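Local atomic coordinates of saframycin Mx1 synthetase B (Legionella pneumophila subsp. pneumophila, PDB entry 3KXW), a protein that belongs to the AMP-binding enzymes of the ANL superfamily, which pair a large N-terminal part with a smaller C-terminal domain. Residues 11-16 and 230-235; 93-98 and 138-143; 411-416 and 421-426; 504-509 and 523-528. One frame throughout, in Å; residues are numbered along the deposited sequence.

Contact 1 of 4, residues 11-16 and 230-235; sequences QSLVDV and PIYGGI
Leu13 and Val16, one turn apart on helix 13-23, both pack against Tyr232 near the end of helix 220-233. The apolar part has two pieces. Leu13 CD1 lies 3.9 Å from Tyr232 CB and near the plane of the ring, so it meets an edge and not a face; the leucine gets there because its CG stands anti to the backbone N (chi1 -176°). Val16 divides its branches: CG2 approaches Tyr232 CD1 at 4.2 Å, while CG1 rests 3.6 Å from the carbonyl atom Tyr232 O, a plain van der Waals touch.

No hydrogen bond joins the two segments, and the polar atoms look elsewhere. Tyr232 OH is bonded to Ser2 N, and Tyr232 O accepts from Arg20, farther along helix 13-23. Ser12 occupies the N-cap of that helix, its OG taking a weak bond from Asp15 N at 3.5 Å. At the C-terminal end of helix 220-233, Gly234, with positive phi, closes a Schellman motif in which Ile235 N reaches Pro230 O at 3.0 Å.

Helix 76-87 receives Leu13 through Leu83 and Ile231 through Ile79, helix 189-202 backs the Tyr232 ring with Leu193 and Leu196, and Ile231 also rests on strand 28-34.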
loop_
_atom_site.group_PDB
_atom_site.type_symbol
_atom_site.label_atom_id
_atom_site.label_comp_id
_atom_site.label_asym_id
_atom_site.label_seq_id
_atom_site.Cartn_x
_atom_site.Cartn_y
_atom_site.Cartn_z
ATOM N N GLN A 11 -15.591 17.227 -13.919
ATOM C CA GLN A 11 -14.383 16.929 -14.671
ATOM C C GLN A 11 -13.175 16.729 -13.772
ATOM O O GLN A 11 -12.126 16.297 -14.232
ATOM C CB GLN A 11 -14.122 18.021 -15.712
ATOM C CG GLN A 11 -15.231 18.078 -16.741
ATOM C CD GLN A 11 -15.344 16.777 -17.503
ATOM O OE1 GLN A 11 -16.376 16.089 -17.454
ATOM N NE2 GLN A 11 -14.276 16.420 -18.208
ATOM N N SER A 12 -13.324 17.056 -12.491
ATOM C CA SER A 12 -12.287 16.755 -11.523
ATOM C C SER A 12 -12.888 16.422 -10.168
ATOM O O SER A 12 -14.041 16.736 -9.899
ATOM C CB SER A 12 -11.338 17.934 -11.370
ATOM O OG SER A 12 -11.977 18.984 -10.651
ATOM N N LEU A 13 -12.085 15.807 -9.298
ATOM C CA LEU A 13 -12.533 15.519 -7.946
ATOM C C LEU A 13 -12.857 16.810 -7.208
ATOM O O LEU A 13 -13.702 16.827 -6.313
ATOM C CB LEU A 13 -11.448 14.748 -7.185
ATOM C CG LEU A 13 -11.853 14.305 -5.781
ATOM C CD1 LEU A 13 -13.059 13.374 -5.844
ATOM C CD2 LEU A 13 -10.643 13.627 -5.090
ATOM N N VAL A 14 -12.174 17.888 -7.574
ATOM C CA VAL A 14 -12.456 19.198 -6.959
ATOM C C VAL A 14 -13.949 19.540 -7.071
ATOM O O VAL A 14 -14.593 19.922 -6.082
ATOM C CB VAL A 14 -11.618 20.330 -7.576
ATOM C CG1 VAL A 14 -12.102 21.718 -7.087
ATOM C CG2 VAL A 14 -10.128 20.142 -7.233
ATOM N N ASP A 15 -14.493 19.419 -8.276
ATOM C CA ASP A 15 -15.896 19.780 -8.499
ATOM C C ASP A 15 -16.862 18.792 -7.878
ATOM O O ASP A 15 -17.973 19.165 -7.475
ATOM C CB ASP A 15 -16.182 19.998 -9.985
ATOM C CG ASP A 15 -15.581 21.289 -10.491
ATOM O OD1 ASP A 15 -15.381 22.213 -9.657
ATOM O OD2 ASP A 15 -15.316 21.379 -11.703
ATOM N N VAL A 16 -16.446 17.530 -7.784
ATOM C CA VAL A 16 -17.262 16.553 -7.081
ATOM C C VAL A 16 -17.415 16.957 -5.615
ATOM O O VAL A 16 -18.527 16.928 -5.062
ATOM C CB VAL A 16 -16.686 15.127 -7.163
ATOM C CG1 VAL A 16 -17.502 14.181 -6.255
ATOM C CG2 VAL A 16 -16.697 14.641 -8.611
ATOM N N PRO A 230 -14.225 6.994 -1.358
ATOM C CA PRO A 230 -15.380 7.376 -0.527
ATOM C C PRO A 230 -15.749 8.861 -0.660
ATOM O O PRO A 230 -16.925 9.211 -0.707
ATOM C CB PRO A 230 -14.912 7.102 0.920
ATOM C CG PRO A 230 -13.628 6.387 0.828
ATOM C CD PRO A 230 -13.139 6.349 -0.585
ATOM N N ILE A 231 -14.751 9.737 -0.681
ATOM C CA ILE A 231 -15.042 11.158 -0.881
ATOM C C ILE A 231 -15.799 11.389 -2.205
ATOM O O ILE A 231 -16.837 12.061 -2.239
ATOM C CB ILE A 231 -13.739 12.006 -0.783
ATOM C CG1 ILE A 231 -13.245 11.980 0.667
ATOM C CG2 ILE A 231 -13.991 13.464 -1.231
ATOM C CD1 ILE A 231 -11.893 12.659 0.895
ATOM N N TYR A 232 -15.284 10.806 -3.283
ATOM C CA TYR A 232 -15.940 10.824 -4.591
ATOM C C TYR A 232 -17.367 10.252 -4.568
ATOM O O TYR A 232 -18.288 10.791 -5.196
ATOM C CB TYR A 232 -15.064 10.020 -5.553
ATOM C CG TYR A 232 -15.693 9.675 -6.890
ATOM C CD1 TYR A 232 -15.772 10.624 -7.900
ATOM C CD2 TYR A 232 -16.172 8.400 -7.149
ATOM C CE1 TYR A 232 -16.316 10.306 -9.135
ATOM C CE2 TYR A 232 -16.711 8.070 -8.381
ATOM C CZ TYR A 232 -16.777 9.026 -9.361
ATOM O OH TYR A 232 -17.313 8.710 -10.575
ATOM N N GLY A 233 -17.559 9.139 -3.872
ATOM C CA GLY A 233 -18.834 8.436 -3.920
ATOM C C GLY A 233 -19.862 8.795 -2.842
ATOM O O GLY A 233 -20.938 8.203 -2.796
ATOM N N GLY A 234 -19.544 9.743 -1.965
ATOM C CA GLY A 234 -20.501 10.154 -0.940
ATOM C C GLY A 234 -20.606 9.204 0.248
ATOM O O GLY A 234 -21.641 9.125 0.921
ATOM N N ILE A 235 -19.518 8.487 0.508
ATOM C CA ILE A 235 -19.514 7.356 1.431
ATOM C C ILE A 235 -18.579 7.617 2.580
ATOM O O ILE A 235 -17.489 8.168 2.379
ATOM C CB ILE A 235 -18.940 6.100 0.729
ATOM C CG1 ILE A 235 -19.867 5.629 -0.386
ATOM C CG2 ILE A 235 -18.662 4.962 1.746
ATOM C CD1 ILE A 235 -21.274 5.516 0.015
#

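Contact 2 of 4, residues 93-98 and 138-143; sequences VPIYPP and PKFLKI
Phe140 O accepts from Ile143 N at 2.8 Å, and Phe140 N donates to Ile143 O at 2.9 Å; this reciprocal pair closes a two-residue hairpin, with a type I' turn from Phe140 to Ile143, and so fixes the base from which the Phe140 ring reaches toward Ile95 and Pro98. With its CG anti to the backbone N (chi1 169°), Phe140 sends the ring out from the hairpin toward segment 93-98, a reach confirmed by the wide separation of the nearest CA atoms, Pro98 CA and Phe140 CA, at 10.7 Å.

Only the far end of the ring does the touching. Pro98 CG meets Phe140 CZ at 3.8 Å and Phe140 CE1 at 3.9 Å, coming in at a slant. Ile95 CD1 approaches the neighbouring corner, 4.3 Å from Phe140 CE2, again neither flat over the ring nor in its plane. The turn residue Leu141 folds back on its predecessor, placing CG 3.6 Å above the centre of one ring face.

Strands 91-95 and 139-140 are the two outermost strands of one five-stranded mixed sheet, and Phe129 of helix 123-129 also touches both Pro98 and Phe140. Every contact across the two segments is between carbons, with no hydrogen bond, which implies that this contact rests on dispersion and burial of apolar groups, while the polar order stays within the hairpin.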
loop_
_atom_site.group_PDB
_atom_site.type_symbol
_atom_site.label_atom_id
_atom_site.label_comp_id
_atom_site.label_asym_id
_atom_site.label_seq_id
_atom_site.Cartn_x
_atom_site.Cartn_y
_atom_site.Cartn_z
ATOM N N VAL A 93 2.209 16.057 -3.596
ATOM C CA VAL A 93 3.264 15.058 -3.446
ATOM C C VAL A 93 3.363 14.603 -1.990
ATOM O O VAL A 93 4.110 15.173 -1.187
ATOM C CB VAL A 93 4.663 15.574 -3.939
ATOM C CG1 VAL A 93 5.694 14.433 -3.860
ATOM C CG2 VAL A 93 4.568 16.142 -5.376
ATOM N N PRO A 94 2.595 13.568 -1.641
ATOM C CA PRO A 94 2.576 13.031 -0.278
ATOM C C PRO A 94 3.825 12.239 0.091
ATOM O O PRO A 94 4.268 11.413 -0.709
ATOM C CB PRO A 94 1.384 12.061 -0.294
ATOM C CG PRO A 94 0.555 12.447 -1.439
ATOM C CD PRO A 94 1.545 12.975 -2.479
ATOM N N ILE A 95 4.368 12.468 1.283
ATOM C CA ILE A 95 5.485 11.659 1.766
ATOM C C ILE A 95 5.317 11.312 3.249
ATOM O O ILE A 95 4.741 12.086 4.008
ATOM C CB ILE A 95 6.858 12.371 1.579
ATOM C CG1 ILE A 95 6.957 13.610 2.473
ATOM C CG2 ILE A 95 7.089 12.734 0.132
ATOM C CD1 ILE A 95 8.373 14.269 2.501
ATOM N N TYR A 96 5.819 10.142 3.639
ATOM C CA TYR A 96 5.940 9.748 5.045
ATOM C C TYR A 96 6.833 10.738 5.768
ATOM O O TYR A 96 7.862 11.135 5.238
ATOM C CB TYR A 96 6.626 8.376 5.153
ATOM C CG TYR A 96 5.861 7.197 4.598
ATOM C CD1 TYR A 96 5.001 6.447 5.418
ATOM C CD2 TYR A 96 6.025 6.790 3.269
ATOM C CE1 TYR A 96 4.297 5.343 4.917
ATOM C CE2 TYR A 96 5.319 5.688 2.763
ATOM C CZ TYR A 96 4.461 4.973 3.595
ATOM O OH TYR A 96 3.761 3.898 3.088
ATOM N N PRO A 97 6.461 11.135 6.988
ATOM C CA PRO A 97 7.383 11.971 7.764
ATOM C C PRO A 97 8.744 11.268 7.885
ATOM O O PRO A 97 8.778 10.060 8.147
ATOM C CB PRO A 97 6.670 12.095 9.119
ATOM C CG PRO A 97 5.229 12.036 8.754
ATOM C CD PRO A 97 5.141 11.020 7.633
ATOM N N PRO A 98 9.846 12.006 7.651
ATOM C CA PRO A 98 11.201 11.431 7.562
ATOM C C PRO A 98 11.788 11.188 8.950
ATOM O O PRO A 98 12.781 11.814 9.334
ATOM C CB PRO A 98 11.990 12.508 6.808
ATOM C CG PRO A 98 11.285 13.803 7.132
ATOM C CD PRO A 98 9.827 13.461 7.406
ATOM N N PRO A 138 10.689 29.230 7.763
ATOM C CA PRO A 138 11.136 27.846 7.934
ATOM C C PRO A 138 11.285 27.160 6.584
ATOM O O PRO A 138 10.532 27.463 5.659
ATOM C CB PRO A 138 9.990 27.193 8.708
ATOM C CG PRO A 138 9.046 28.283 9.063
ATOM C CD PRO A 138 9.283 29.417 8.143
ATOM N N LYS A 139 12.249 26.246 6.491
ATOM C CA LYS A 139 12.481 25.455 5.283
ATOM C C LYS A 139 12.759 23.993 5.623
ATOM O O LYS A 139 13.413 23.694 6.618
ATOM C CB LYS A 139 13.638 26.043 4.474
ATOM C CG LYS A 139 13.317 27.408 3.903
ATOM C CD LYS A 139 14.474 27.988 3.128
ATOM C CE LYS A 139 14.139 29.401 2.668
ATOM N NZ LYS A 139 14.642 29.619 1.282
ATOM N N PHE A 140 12.222 23.084 4.809
ATOM C CA PHE A 140 12.544 21.671 4.927
ATOM C C PHE A 140 13.302 21.246 3.673
ATOM O O PHE A 140 12.791 21.382 2.565
ATOM C CB PHE A 140 11.264 20.831 5.089
ATOM C CG PHE A 140 11.492 19.344 4.946
ATOM C CD1 PHE A 140 12.209 18.650 5.910
ATOM C CD2 PHE A 140 10.992 18.651 3.850
ATOM C CE1 PHE A 140 12.424 17.289 5.792
ATOM C CE2 PHE A 140 11.213 17.275 3.712
ATOM C CZ PHE A 140 11.926 16.595 4.685
ATOM N N LEU A 141 14.531 20.762 3.844
ATOM C CA LEU A 141 15.381 20.465 2.696
ATOM C C LEU A 141 15.277 21.555 1.635
ATOM O O LEU A 141 15.037 21.281 0.449
ATOM C CB LEU A 141 15.034 19.089 2.114
ATOM C CG LEU A 141 14.988 17.884 3.059
ATOM C CD1 LEU A 141 14.585 16.642 2.266
ATOM C CD2 LEU A 141 16.349 17.640 3.770
ATOM N N LYS A 142 15.444 22.801 2.084
ATOM C CA LYS A 142 15.456 24.003 1.242
ATOM C C LYS A 142 14.119 24.415 0.653
ATOM O O LYS A 142 14.065 25.350 -0.132
ATOM C CB LYS A 142 16.478 23.905 0.104
ATOM C CG LYS A 142 17.843 23.431 0.532
ATOM C CD LYS A 142 18.793 23.430 -0.652
ATOM C CE LYS A 142 20.063 22.662 -0.327
ATOM N NZ LYS A 142 21.023 22.692 -1.475
ATOM N N ILE A 143 13.046 23.719 1.015
ATOM C CA ILE A 143 11.728 24.076 0.492
ATOM C C ILE A 143 10.982 24.898 1.528
ATOM O O ILE A 143 10.877 24.479 2.676
ATOM C CB ILE A 143 10.855 22.829 0.193
ATOM C CG1 ILE A 143 11.637 21.772 -0.587
ATOM C CG2 ILE A 143 9.594 23.254 -0.558
ATOM C CD1 ILE A 143 12.244 22.314 -1.876
#

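Contact 3 of 4, residues 411-416 and 421-426; sequences KGYWNQ and RHAFAG
Phe424, near the end of helix 417-424, reaches back onto Gly412 and Tyr413 of the loop that leads into the same helix. From CB, which points toward the loop, the side chain runs to a CG anti to the carbonyl carbon (chi1 -68°), and the ring then turns one face to Gly412. CD2 is 3.8 Å from Gly412 CA. The next atom, CE2, carries two contacts: Gly412 CA at 3.6 Å and Tyr413 CE2 at 3.8 Å. The tip, CZ, is 3.9 Å from Gly412 CA. Gly412 CA thus sits over one face of the Phe424 ring, 23° off the ring normal, in a CH-pi contact.

The second ring is turned sharply. Phe424 presents its edge to the face of Tyr413 in a T-shaped pair, with centroids 5.2 Å apart and planes at 72°; CE2 stands 3.7 Å above the tyrosine plane, displaced toward the rim. Ala423 adds its CB, 3.7 Å from Tyr413 OH. That hydroxyl is hydrogen-bonded to Glu331, while Thr420 OG1 is bonded to both Tyr413 N and Gln416 O, tying the loop to the helix at its start.

The backbone angles of Gly412 are such that a CB would press on the preceding carbonyl O. Gly412 and Tyr413 probably close the segment known in AMP-binding enzymes as the A6 core motif, which runs from Gly-Glu to Gly-Tyr, and the Tyr413 side chain lies about 8 Å from the bound 5'-O-[(S)-(dodecanoyloxy)(hydroxy)phosphoryl]adenosine.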
loop_
_atom_site.group_PDB
_atom_site.type_symbol
_atom_site.label_atom_id
_atom_site.label_comp_id
_atom_site.label_asym_id
_atom_site.label_seq_id
_atom_site.Cartn_x
_atom_site.Cartn_y
_atom_site.Cartn_z
ATOM N N LYS A 411 0.270 8.824 -16.767
ATOM C CA LYS A 411 0.956 9.577 -17.796
ATOM C C LYS A 411 2.481 9.325 -17.883
ATOM O O LYS A 411 3.126 9.669 -18.871
ATOM C CB LYS A 411 0.666 11.076 -17.560
ATOM C CG LYS A 411 1.437 12.044 -18.469
ATOM C CD LYS A 411 1.254 11.717 -19.933
ATOM C CE LYS A 411 1.732 12.873 -20.808
ATOM N NZ LYS A 411 1.470 12.589 -22.259
ATOM N N GLY A 412 3.066 8.736 -16.858
ATOM C CA GLY A 412 4.497 8.493 -16.871
ATOM C C GLY A 412 5.059 8.652 -15.472
ATOM O O GLY A 412 4.315 8.753 -14.511
ATOM N N TYR A 413 6.376 8.667 -15.366
ATOM C CA TYR A 413 7.049 8.945 -14.116
ATOM C C TYR A 413 7.611 10.362 -14.184
ATOM O O TYR A 413 8.263 10.723 -15.172
ATOM C CB TYR A 413 8.208 7.973 -13.921
ATOM C CG TYR A 413 7.810 6.511 -13.875
ATOM C CD1 TYR A 413 6.972 6.016 -12.877
ATOM C CD2 TYR A 413 8.312 5.622 -14.807
ATOM C CE1 TYR A 413 6.637 4.655 -12.841
ATOM C CE2 TYR A 413 7.989 4.289 -14.777
ATOM C CZ TYR A 413 7.149 3.803 -13.796
ATOM O OH TYR A 413 6.861 2.444 -13.803
ATOM N N TRP A 414 7.385 11.145 -13.131
ATOM C CA TRP A 414 7.831 12.539 -13.125
ATOM C C TRP A 414 9.322 12.673 -13.435
ATOM O O TRP A 414 10.151 12.130 -12.725
ATOM C CB TRP A 414 7.523 13.216 -11.788
ATOM C CG TRP A 414 7.785 14.680 -11.866
ATOM C CD1 TRP A 414 8.898 15.345 -11.441
ATOM C CD2 TRP A 414 6.925 15.657 -12.443
ATOM N NE1 TRP A 414 8.775 16.687 -11.715
ATOM C CE2 TRP A 414 7.576 16.906 -12.331
ATOM C CE3 TRP A 414 5.673 15.597 -13.048
ATOM C CZ2 TRP A 414 7.001 18.097 -12.793
ATOM C CZ3 TRP A 414 5.094 16.788 -13.502
ATOM C CH2 TRP A 414 5.768 18.019 -13.373
ATOM N N ASN A 415 9.641 13.370 -14.519
ATOM C CA ASN A 415 11.030 13.692 -14.834
ATOM C C ASN A 415 11.942 12.463 -14.998
ATOM O O ASN A 415 13.120 12.515 -14.666
ATOM C CB ASN A 415 11.595 14.620 -13.743
ATOM C CG ASN A 415 12.862 15.314 -14.180
ATOM O OD1 ASN A 415 12.985 15.695 -15.337
ATOM N ND2 ASN A 415 13.829 15.455 -13.268
ATOM N N GLN A 416 11.386 11.362 -15.491
ATOM C CA GLN A 416 12.158 10.148 -15.774
ATOM C C GLN A 416 11.743 9.620 -17.144
ATOM O O GLN A 416 10.960 8.668 -17.258
ATOM C CB GLN A 416 11.972 9.077 -14.691
ATOM C CG GLN A 416 12.538 9.468 -13.308
ATOM C CD GLN A 416 12.740 8.281 -12.386
ATOM O OE1 GLN A 416 13.406 7.315 -12.748
ATOM N NE2 GLN A 416 12.198 8.363 -11.173
ATOM N N ARG A 421 9.388 5.620 -20.948
ATOM C CA ARG A 421 9.303 4.869 -22.190
ATOM C C ARG A 421 9.397 3.350 -21.954
ATOM O O ARG A 421 8.726 2.575 -22.626
ATOM C CB ARG A 421 10.407 5.286 -23.158
ATOM C CG ARG A 421 10.670 4.172 -24.147
ATOM C CD ARG A 421 11.295 4.668 -25.401
ATOM N NE ARG A 421 10.308 5.164 -26.352
ATOM C CZ ARG A 421 10.491 5.138 -27.667
ATOM N NH1 ARG A 421 9.560 5.613 -28.489
ATOM N NH2 ARG A 421 11.620 4.632 -28.157
ATOM N N HIS A 422 10.237 2.958 -21.004
ATOM C CA HIS A 422 10.435 1.560 -20.575
ATOM C C HIS A 422 9.141 0.896 -20.080
ATOM O O HIS A 422 8.955 -0.307 -20.257
ATOM C CB HIS A 422 11.511 1.521 -19.476
ATOM C CG HIS A 422 11.921 0.141 -19.046
ATOM N ND1 HIS A 422 12.890 -0.593 -19.704
ATOM C CD2 HIS A 422 11.512 -0.626 -18.006
ATOM C CE1 HIS A 422 13.034 -1.764 -19.108
ATOM N NE2 HIS A 422 12.213 -1.810 -18.071
ATOM N N ALA A 423 8.236 1.674 -19.495
ATOM C CA ALA A 423 7.057 1.089 -18.856
ATOM C C ALA A 423 5.721 1.412 -19.520
ATOM O O ALA A 423 4.792 0.598 -19.490
ATOM C CB ALA A 423 7.014 1.499 -17.360
ATOM N N PHE A 424 5.598 2.614 -20.073
ATOM C CA PHE A 424 4.323 3.089 -20.578
ATOM C C PHE A 424 4.193 3.049 -22.115
ATOM O O PHE A 424 3.217 3.577 -22.673
ATOM C CB PHE A 424 4.057 4.520 -20.096
ATOM C CG PHE A 424 3.811 4.636 -18.611
ATOM C CD1 PHE A 424 2.523 4.554 -18.101
ATOM C CD2 PHE A 424 4.870 4.833 -17.727
ATOM C CE1 PHE A 424 2.285 4.668 -16.733
ATOM C CE2 PHE A 424 4.650 4.955 -16.354
ATOM C CZ PHE A 424 3.347 4.867 -15.855
ATOM N N ALA A 425 5.154 2.440 -22.792
ATOM C CA ALA A 425 5.112 2.420 -24.257
ATOM C C ALA A 425 5.149 1.006 -24.833
ATOM O O ALA A 425 5.780 0.764 -25.857
ATOM C CB ALA A 425 6.259 3.268 -24.849
ATOM N N GLY A 426 4.492 0.065 -24.165
ATOM C CA GLY A 426 4.482 -1.307 -24.631
ATOM C C GLY A 426 3.750 -1.458 -25.959
ATOM O O GLY A 426 2.640 -0.988 -26.106
#

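Contact 4 of 4, residues 504-509 and 523-528; sequences VMCEVK and NEIFEL
Ile525 points from helix 515-533 at Val504 and Cys506, the strand-to-helix packing of a beta-alpha-beta crossover: strand 499-508, this helix, then strand 539-544, which lies parallel to and beside the first. Val504 and Cys506 are two residues apart on an extended strand, and both CB atoms therefore face the helix, whereas Met505, modelled as selenomethionine, faces away and packs on Cys561 and Leu565 of helix 554-567.

Toward the strand, Ile525 forks. Its CG2 branch is directed at the valine, and the CG1 branch, anti to the carbonyl carbon (chi1 -69°) and extended onward (chi2 167°), carries CD1 to the cysteine. The two methyl groups thus address successive inward-facing strand residues. With no hydrogen bond between the segments and the closest CA atoms, Val504 CA and Ile525 CA, 8.6 Å apart, only side chains bridge the layers.

The same isoleucine also touches Ile540 of strand 539-544, so it spans both parallel strands of the unit. Cys506 packs in addition on Leu486 and Cys489 of strand 486-496, and on a different side of the helix the ring of Phe526 meets that of Tyr273, from helix 269-277. Between the segments themselves, the nearer approach is Cys506 SG to Ile525 CD1 at 4.0 Å; Val504 CG1 to Ile525 CG2 is looser, at 4.4 Å.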
loop_
_atom_site.group_PDB
_atom_site.type_symbol
_atom_site.label_atom_id
_atom_site.label_comp_id
_atom_site.label_asym_id
_atom_site.label_seq_id
_atom_site.Cartn_x
_atom_site.Cartn_y
_atom_site.Cartn_z
ATOM N N VAL A 504 14.641 -12.176 9.131
ATOM C CA VAL A 504 15.551 -11.407 9.962
ATOM C C VAL A 504 16.111 -12.347 11.011
ATOM O O VAL A 504 15.354 -13.050 11.659
ATOM C CB VAL A 504 14.835 -10.236 10.657
ATOM C CG1 VAL A 504 15.744 -9.610 11.726
ATOM C CG2 VAL A 504 14.360 -9.190 9.622
HETATM N N MSE A 505 17.428 -12.381 11.166
HETATM C CA MSE A 505 18.031 -13.206 12.222
HETATM C C MSE A 505 18.801 -12.313 13.191
HETATM O O MSE A 505 19.579 -11.467 12.758
HETATM C CB MSE A 505 18.985 -14.243 11.619
HETATM C CG MSE A 505 19.520 -15.250 12.621
HETATM SE SE MSE A 505 20.626 -16.603 11.695
HETATM C CE MSE A 505 19.182 -17.527 10.726
ATOM N N CYS A 506 18.605 -12.514 14.496
ATOM C CA CYS A 506 19.252 -11.669 15.502
ATOM C C CYS A 506 19.900 -12.516 16.564
ATOM O O CYS A 506 19.288 -13.456 17.048
ATOM C CB CYS A 506 18.216 -10.782 16.225
ATOM S SG CYS A 506 17.283 -9.715 15.155
ATOM N N GLU A 507 21.131 -12.187 16.938
ATOM C CA GLU A 507 21.695 -12.729 18.175
ATOM C C GLU A 507 20.979 -12.035 19.335
ATOM O O GLU A 507 20.651 -10.849 19.235
ATOM C CB GLU A 507 23.176 -12.404 18.265
ATOM C CG GLU A 507 24.020 -12.992 17.154
ATOM C CD GLU A 507 25.499 -12.597 17.303
ATOM O OE1 GLU A 507 25.781 -11.548 17.924
ATOM O OE2 GLU A 507 26.356 -13.348 16.800
ATOM N N VAL A 508 20.709 -12.760 20.415
ATOM C CA VAL A 508 20.151 -12.137 21.600
ATOM C C VAL A 508 21.168 -12.261 22.718
ATOM O O VAL A 508 21.808 -13.306 22.865
ATOM C CB VAL A 508 18.788 -12.765 22.030
ATOM C CG1 VAL A 508 17.722 -12.506 20.950
ATOM C CG2 VAL A 508 18.932 -14.236 22.249
ATOM N N LYS A 509 21.344 -11.187 23.487
ATOM C CA LYS A 509 22.277 -11.237 24.606
ATOM C C LYS A 509 21.913 -12.350 25.575
ATOM O O LYS A 509 22.783 -13.060 26.048
ATOM C CB LYS A 509 22.324 -9.905 25.368
ATOM C CG LYS A 509 22.871 -8.724 24.561
ATOM C CD LYS A 509 22.820 -7.426 25.363
ATOM C CE LYS A 509 23.378 -6.275 24.563
ATOM N NZ LYS A 509 23.381 -5.040 25.396
ATOM N N ASN A 523 7.356 -8.797 17.734
ATOM C CA ASN A 523 6.453 -7.712 17.351
ATOM C C ASN A 523 7.161 -6.376 17.123
ATOM O O ASN A 523 6.825 -5.641 16.196
ATOM C CB ASN A 523 5.309 -7.583 18.364
ATOM C CG ASN A 523 4.476 -8.847 18.450
ATOM O OD1 ASN A 523 4.358 -9.580 17.475
ATOM N ND2 ASN A 523 3.901 -9.117 19.623
ATOM N N GLU A 524 8.155 -6.074 17.957
ATOM C CA GLU A 524 8.916 -4.833 17.820
ATOM C C GLU A 524 9.716 -4.849 16.542
ATOM O O GLU A 524 9.847 -3.829 15.858
ATOM C CB GLU A 524 9.861 -4.640 19.017
ATOM C CG GLU A 524 9.130 -4.193 20.263
ATOM C CD GLU A 524 9.937 -4.377 21.541
ATOM O OE1 GLU A 524 10.971 -5.085 21.515
ATOM O OE2 GLU A 524 9.516 -3.830 22.583
ATOM N N ILE A 525 10.267 -6.011 16.216
ATOM C CA ILE A 525 11.015 -6.120 14.988
ATOM C C ILE A 525 10.078 -5.909 13.794
ATOM O O ILE A 525 10.368 -5.119 12.903
ATOM C CB ILE A 525 11.725 -7.461 14.891
ATOM C CG1 ILE A 525 12.855 -7.500 15.927
ATOM C CG2 ILE A 525 12.280 -7.632 13.488
ATOM C CD1 ILE A 525 13.451 -8.922 16.162
ATOM N N PHE A 526 8.942 -6.594 13.796
ATOM C CA PHE A 526 8.002 -6.432 12.694
ATOM C C PHE A 526 7.606 -4.967 12.509
ATOM O O PHE A 526 7.657 -4.426 11.391
ATOM C CB PHE A 526 6.763 -7.333 12.851
ATOM C CG PHE A 526 5.901 -7.355 11.618
ATOM C CD1 PHE A 526 6.071 -8.328 10.645
ATOM C CD2 PHE A 526 4.960 -6.367 11.415
ATOM C CE1 PHE A 526 5.270 -8.332 9.494
ATOM C CE2 PHE A 526 4.172 -6.348 10.270
ATOM C CZ PHE A 526 4.336 -7.338 9.308
ATOM N N GLU A 527 7.243 -4.311 13.601
ATOM C CA GLU A 527 6.863 -2.889 13.542
ATOM C C GLU A 527 7.982 -1.965 13.037
ATOM O O GLU A 527 7.764 -1.074 12.212
ATOM C CB GLU A 527 6.351 -2.431 14.906
ATOM C CG GLU A 527 6.014 -0.946 14.974
ATOM C CD GLU A 527 5.713 -0.490 16.404
ATOM O OE1 GLU A 527 4.878 -1.139 17.087
ATOM O OE2 GLU A 527 6.334 0.493 16.850
ATOM N N LEU A 528 9.199 -2.200 13.508
ATOM C CA LEU A 528 10.333 -1.394 13.076
ATOM C C LEU A 528 10.565 -1.431 11.584
ATOM O O LEU A 528 10.754 -0.390 10.955
ATOM C CB LEU A 528 11.613 -1.838 13.798
ATOM C CG LEU A 528 12.873 -1.070 13.409
ATOM C CD1 LEU A 528 12.795 0.373 13.914
ATOM C CD2 LEU A 528 14.107 -1.754 13.979
#

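All four contacts are largely buried, and none has a hydrogen bond across its segments, yet no two hold the same elements. Contact 1 joins helix to helix, contact 2 the two margins of a sheet, contact 3 a loop to the helix it leads into, and contact 4 a strand to the helix covering it. Aromatic chemistry is richest in contact 3, the one nearer the bound ligand than contact 1; contact 4 is wholly aliphatic and sulfur. Contacts 2 and 3 approach most closely, about 7 Å between nearest atoms, while contacts 1 and 4, centres 43 Å apart, lie on opposite sides of the chain's centre.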